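Local coordinates for protein bacillaene synthase decarboxylase PksI (Bacillus subtilis, PDB 4Q1K) that decarboxylates a carrier-tethered 3-methylglutaconyl group to 3-methylcrotonyl during biosynthesis of the antibiotic bacillaene, at residues E113-I125 and R201-L215. The protein carries 1 engineered substitution. Residues are numbered along the deposited sequence; the frame is centred on the assembly and turned at random.
Sequences EIPVIAAMQGHGI and RAEVLDYAVELAQEL
Arg201 extends with CG opposite its backbone N (chi1 168°), then bends at chi3, and this turns NE onto the carbonyl of Gln121. NE gives a hydrogen bond to Gln121 O of 2.9 Å, with the acceptor in the guanidinium plane. The donor is tilted 23° from the carbonyl plane. Water 1 accepts from Arg201 NH2 and makes a weak bond to His123 NE2. Ser144 also bonds NH2. The Gln121 chain bends at chi2 and its amide leads away: OE1 takes a hydrogen bond from Gly76 N, and NE2 bonds the carbonyls of Asp78 and Tyr80. Gln121 CB rests 3.9 Å from Val204 CB.

Further along, strand 116-120 and helix 201-215 run nearly antiparallel, and their axes come within 7.9 Å. Two alanines meet here: Ala119 CB lies 3.7 Å from Ala208 CB. Val204 CG1 lies 4.0 Å from Ala119 CB. Ile117 CG2 touches Ala208 CB. Ile117 CD1 sits among Leu211 CG, Ala212 CB and Leu215 CD1, 4.0 Å from the last. Pro115 CB also meets Leu215 CD1.

The helix thus packs on a central strand of the main sheet of this crotonase-like fold. The chemistry is apolar along the strand and polar beyond it, where Arg201 NE satisfies the backbone carbonyl of buried Gln121.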
loop_
_atom_site.group_PDB
_atom_site.type_symbol
_atom_site.label_atom_id
_atom_site.label_comp_id
_atom_site.label_asym_id
_atom_site.label_seq_id
_atom_site.Cartn_x
_atom_site.Cartn_y
_atom_site.Cartn_z
ATOM N N GLU B 113 9.296 -9.542 -21.452
ATOM C CA GLU B 113 8.759 -8.289 -21.994
ATOM C C GLU B 113 7.219 -8.213 -22.011
ATOM O O GLU B 113 6.690 -7.117 -22.076
ATOM C CB GLU B 113 9.301 -8.008 -23.393
ATOM C CG GLU B 113 8.922 -9.077 -24.353
ATOM C CD GLU B 113 9.483 -8.792 -25.772
ATOM O OE1 GLU B 113 9.795 -7.621 -26.092
ATOM O OE2 GLU B 113 9.571 -9.745 -26.550
ATOM N N ILE B 114 6.557 -9.362 -21.923
ATOM C CA ILE B 114 5.077 -9.391 -21.908
ATOM C C ILE B 114 4.551 -9.674 -20.481
ATOM O O ILE B 114 5.280 -10.134 -19.602
ATOM C CB ILE B 114 4.545 -10.352 -22.948
ATOM C CG1 ILE B 114 5.126 -11.752 -22.784
ATOM C CG2 ILE B 114 4.779 -9.732 -24.324
ATOM C CD1 ILE B 114 4.489 -12.826 -23.672
ATOM N N PRO B 115 3.263 -9.417 -20.241
ATOM C CA PRO B 115 2.700 -9.654 -18.912
ATOM C C PRO B 115 2.763 -11.137 -18.556
ATOM O O PRO B 115 2.525 -12.026 -19.418
ATOM C CB PRO B 115 1.210 -9.268 -19.119
ATOM C CG PRO B 115 1.260 -8.158 -20.103
ATOM C CD PRO B 115 2.329 -8.603 -21.092
ATOM N N VAL B 116 3.156 -11.394 -17.314
ATOM C CA VAL B 116 3.200 -12.787 -16.832
ATOM C C VAL B 116 2.147 -12.879 -15.665
ATOM O O VAL B 116 2.099 -11.983 -14.795
ATOM C CB VAL B 116 4.568 -13.084 -16.227
ATOM C CG1 VAL B 116 4.640 -14.488 -15.632
ATOM C CG2 VAL B 116 5.650 -12.851 -17.349
ATOM N N ILE B 117 1.353 -13.946 -15.694
ATOM C CA ILE B 117 0.409 -14.263 -14.599
ATOM C C ILE B 117 1.017 -15.442 -13.839
ATOM O O ILE B 117 1.179 -16.533 -14.404
ATOM C CB ILE B 117 -0.939 -14.688 -15.191
ATOM C CG1 ILE B 117 -1.484 -13.516 -16.040
ATOM C CG2 ILE B 117 -1.933 -15.218 -14.077
ATOM C CD1 ILE B 117 -2.507 -14.028 -17.060
ATOM N N ALA B 118 1.321 -15.231 -12.576
ATOM C CA ALA B 118 1.769 -16.345 -11.693
ATOM C C ALA B 118 0.497 -16.987 -11.100
ATOM O O ALA B 118 -0.175 -16.402 -10.188
ATOM C CB ALA B 118 2.581 -15.787 -10.524
ATOM N N ALA B 119 0.101 -18.102 -11.699
ATOM C CA ALA B 119 -1.112 -18.837 -11.241
ATOM C C ALA B 119 -0.590 -19.825 -10.147
ATOM O O ALA B 119 -0.208 -20.986 -10.461
ATOM C CB ALA B 119 -1.715 -19.580 -12.449
ATOM N N MET B 120 -0.591 -19.378 -8.913
ATOM C CA MET B 120 0.031 -20.147 -7.791
ATOM C C MET B 120 -1.078 -21.002 -7.228
ATOM O O MET B 120 -1.698 -20.678 -6.152
ATOM C CB MET B 120 0.593 -19.159 -6.750
ATOM C CG MET B 120 1.626 -18.205 -7.357
ATOM S SD MET B 120 2.512 -17.432 -5.914
ATOM C CE MET B 120 3.419 -16.235 -6.718
ATOM N N GLN B 121 -1.377 -22.092 -7.952
ATOM C CA GLN B 121 -2.503 -22.983 -7.575
ATOM C C GLN B 121 -2.104 -23.858 -6.347
ATOM O O GLN B 121 -2.980 -24.438 -5.676
ATOM C CB GLN B 121 -2.935 -23.862 -8.764
ATOM C CG GLN B 121 -2.233 -25.222 -8.917
ATOM C CD GLN B 121 -0.689 -25.163 -9.030
ATOM O OE1 GLN B 121 -0.072 -24.137 -9.395
ATOM N NE2 GLN B 121 -0.067 -26.268 -8.664
ATOM N N GLY B 122 -0.808 -23.996 -6.147
ATOM C CA GLY B 122 -0.242 -24.777 -5.019
ATOM C C GLY B 122 0.687 -23.970 -4.147
ATOM O O GLY B 122 0.752 -22.724 -4.243
ATOM N N HIS B 123 1.383 -24.665 -3.256
ATOM C CA HIS B 123 2.213 -23.947 -2.276
ATOM C C HIS B 123 3.360 -23.153 -2.914
ATOM O O HIS B 123 3.921 -23.582 -3.948
ATOM C CB HIS B 123 2.817 -24.931 -1.297
ATOM C CG HIS B 123 1.778 -25.830 -0.700
ATOM N ND1 HIS B 123 1.765 -27.209 -0.907
ATOM C CD2 HIS B 123 0.673 -25.534 0.014
ATOM C CE1 HIS B 123 0.722 -27.725 -0.272
ATOM N NE2 HIS B 123 0.050 -26.727 0.295
ATOM N N GLY B 124 3.688 -22.026 -2.288
ATOM C CA GLY B 124 4.714 -21.170 -2.797
ATOM C C GLY B 124 5.618 -20.902 -1.584
ATOM O O GLY B 124 5.212 -20.224 -0.602
ATOM N N ILE B 125 6.833 -21.435 -1.640
ATOM C CA ILE B 125 7.713 -21.477 -0.473
ATOM C C ILE B 125 9.073 -20.800 -0.846
ATOM O O ILE B 125 9.690 -21.152 -1.851
ATOM C CB ILE B 125 8.009 -22.952 -0.066
ATOM C CG1 ILE B 125 6.675 -23.665 0.227
ATOM C CG2 ILE B 125 9.003 -23.018 1.126
ATOM C CD1 ILE B 125 6.785 -25.162 0.230
ATOM N N ARG B 201 -8.059 -23.662 -5.038
ATOM C CA ARG B 201 -7.077 -24.246 -5.947
ATOM C C ARG B 201 -7.675 -24.698 -7.287
ATOM O O ARG B 201 -7.047 -24.441 -8.325
ATOM C CB ARG B 201 -6.290 -25.365 -5.293
ATOM C CG ARG B 201 -5.433 -26.224 -6.231
ATOM C CD ARG B 201 -4.767 -27.394 -5.476
ATOM N NE ARG B 201 -3.921 -26.872 -4.409
ATOM C CZ ARG B 201 -3.713 -27.470 -3.228
ATOM N NH1 ARG B 201 -4.286 -28.632 -2.948
ATOM N NH2 ARG B 201 -2.939 -26.895 -2.324
ATOM N N ALA B 202 -8.819 -25.392 -7.274
ATOM C CA ALA B 202 -9.381 -25.968 -8.555
ATOM C C ALA B 202 -9.785 -24.878 -9.546
ATOM O O ALA B 202 -10.137 -25.200 -10.669
ATOM C CB ALA B 202 -10.645 -26.849 -8.247
ATOM N N GLU B 203 -9.864 -23.603 -9.113
ATOM C CA GLU B 203 -10.330 -22.529 -9.979
ATOM C C GLU B 203 -9.133 -21.643 -10.472
ATOM O O GLU B 203 -9.321 -20.790 -11.330
ATOM C CB GLU B 203 -11.325 -21.662 -9.203
ATOM C CG GLU B 203 -12.628 -22.438 -9.030
ATOM C CD GLU B 203 -13.578 -21.715 -8.079
ATOM O OE1 GLU B 203 -13.628 -20.463 -8.075
ATOM O OE2 GLU B 203 -14.255 -22.408 -7.299
ATOM N N VAL B 204 -7.914 -21.833 -9.914
ATOM C CA VAL B 204 -6.873 -20.801 -10.090
ATOM C C VAL B 204 -6.435 -20.821 -11.562
ATOM O O VAL B 204 -6.319 -19.788 -12.194
ATOM C CB VAL B 204 -5.651 -21.116 -9.154
ATOM C CG1 VAL B 204 -4.373 -20.326 -9.581
ATOM C CG2 VAL B 204 -6.044 -20.817 -7.663
ATOM N N LEU B 205 -6.149 -22.006 -12.096
ATOM C CA LEU B 205 -5.562 -21.992 -13.489
ATOM C C LEU B 205 -6.644 -21.596 -14.475
ATOM O O LEU B 205 -6.382 -20.844 -15.402
ATOM C CB LEU B 205 -4.952 -23.362 -13.832
ATOM C CG LEU B 205 -4.278 -23.437 -15.215
ATOM C CD1 LEU B 205 -3.135 -22.431 -15.271
ATOM C CD2 LEU B 205 -3.748 -24.868 -15.373
ATOM N N ASP B 206 -7.903 -22.020 -14.267
ATOM C CA ASP B 206 -8.951 -21.592 -15.163
ATOM C C ASP B 206 -9.098 -20.060 -15.187
ATOM O O ASP B 206 -9.346 -19.479 -16.267
ATOM C CB ASP B 206 -10.337 -22.165 -14.754
ATOM C CG ASP B 206 -10.465 -23.675 -15.057
ATOM O OD1 ASP B 206 -9.730 -24.181 -15.905
ATOM O OD2 ASP B 206 -11.248 -24.315 -14.355
ATOM N N TYR B 207 -9.038 -19.440 -13.989
ATOM C CA TYR B 207 -9.151 -18.003 -13.908
ATOM C C TYR B 207 -7.935 -17.356 -14.643
ATOM O O TYR B 207 -8.119 -16.385 -15.367
ATOM C CB TYR B 207 -9.153 -17.591 -12.437
ATOM C CG TYR B 207 -9.133 -16.128 -12.205
ATOM C CD1 TYR B 207 -10.343 -15.375 -12.170
ATOM C CD2 TYR B 207 -7.959 -15.472 -12.007
ATOM C CE1 TYR B 207 -10.343 -13.975 -11.915
ATOM C CE2 TYR B 207 -7.949 -14.101 -11.815
ATOM C CZ TYR B 207 -9.126 -13.380 -11.734
ATOM O OH TYR B 207 -8.998 -12.050 -11.485
ATOM N N ALA B 208 -6.733 -17.875 -14.410
ATOM C CA ALA B 208 -5.499 -17.361 -15.135
ATOM C C ALA B 208 -5.705 -17.414 -16.647
ATOM O O ALA B 208 -5.311 -16.460 -17.353
ATOM C CB ALA B 208 -4.269 -18.163 -14.733
ATOM N N VAL B 209 -6.247 -18.520 -17.153
ATOM C CA VAL B 209 -6.472 -18.612 -18.633
ATOM C C VAL B 209 -7.434 -17.533 -19.086
ATOM O O VAL B 209 -7.268 -16.884 -20.135
ATOM C CB VAL B 209 -7.006 -20.011 -19.006
ATOM C CG1 VAL B 209 -7.519 -20.014 -20.453
ATOM C CG2 VAL B 209 -5.924 -21.044 -18.699
ATOM N N GLU B 210 -8.528 -17.351 -18.341
ATOM C CA GLU B 210 -9.493 -16.314 -18.775
ATOM C C GLU B 210 -8.851 -14.926 -18.740
ATOM O O GLU B 210 -9.100 -14.058 -19.617
ATOM C CB GLU B 210 -10.759 -16.330 -17.882
ATOM C CG GLU B 210 -11.552 -17.612 -18.122
ATOM C CD GLU B 210 -12.636 -17.886 -17.086
ATOM O OE1 GLU B 210 -12.584 -17.248 -16.031
ATOM O OE2 GLU B 210 -13.514 -18.742 -17.325
ATOM N N LEU B 211 -8.026 -14.660 -17.718
ATOM C CA LEU B 211 -7.437 -13.340 -17.657
ATOM C C LEU B 211 -6.426 -13.221 -18.864
ATOM O O LEU B 211 -6.285 -12.158 -19.463
ATOM C CB LEU B 211 -6.722 -13.232 -16.322
ATOM C CG LEU B 211 -5.944 -12.005 -15.963
ATOM C CD1 LEU B 211 -6.812 -10.748 -16.092
ATOM C CD2 LEU B 211 -5.445 -12.193 -14.516
ATOM N N ALA B 212 -5.718 -14.295 -19.160
ATOM C CA ALA B 212 -4.754 -14.229 -20.303
ATOM C C ALA B 212 -5.502 -14.014 -21.621
ATOM O O ALA B 212 -4.986 -13.332 -22.514
ATOM C CB ALA B 212 -3.957 -15.532 -20.415
ATOM N N GLN B 213 -6.689 -14.636 -21.753
ATOM C CA GLN B 213 -7.515 -14.376 -22.936
ATOM C C GLN B 213 -7.908 -12.933 -23.021
ATOM O O GLN B 213 -7.914 -12.380 -24.128
ATOM C CB GLN B 213 -8.794 -15.212 -22.884
ATOM C CG GLN B 213 -8.417 -16.673 -23.158
ATOM C CD GLN B 213 -9.548 -17.654 -22.942
ATOM O OE1 GLN B 213 -10.240 -17.571 -21.973
ATOM N NE2 GLN B 213 -9.703 -18.641 -23.856
ATOM N N GLU B 214 -8.275 -12.335 -21.892
ATOM C CA GLU B 214 -8.566 -10.870 -21.884
ATOM C C GLU B 214 -7.351 -10.027 -22.273
ATOM O O GLU B 214 -7.456 -9.109 -23.069
ATOM C CB GLU B 214 -9.229 -10.449 -20.562
ATOM C CG GLU B 214 -10.565 -11.161 -20.436
ATOM C CD GLU B 214 -11.160 -11.010 -19.018
ATOM O OE1 GLU B 214 -10.618 -10.211 -18.254
ATOM O OE2 GLU B 214 -12.104 -11.709 -18.615
ATOM N N LEU B 215 -6.175 -10.349 -21.734
ATOM C CA LEU B 215 -5.010 -9.590 -22.088
ATOM C C LEU B 215 -4.728 -9.722 -23.590
ATOM O O LEU B 215 -4.267 -8.762 -24.210
ATOM C CB LEU B 215 -3.809 -10.096 -21.277
ATOM C CG LEU B 215 -3.794 -9.631 -19.805
ATOM C CD1 LEU B 215 -2.802 -10.500 -19.011
ATOM C CD2 LEU B 215 -3.473 -8.109 -19.704
HETATM O O HOH W 1 -2.985 -28.303 0.236
#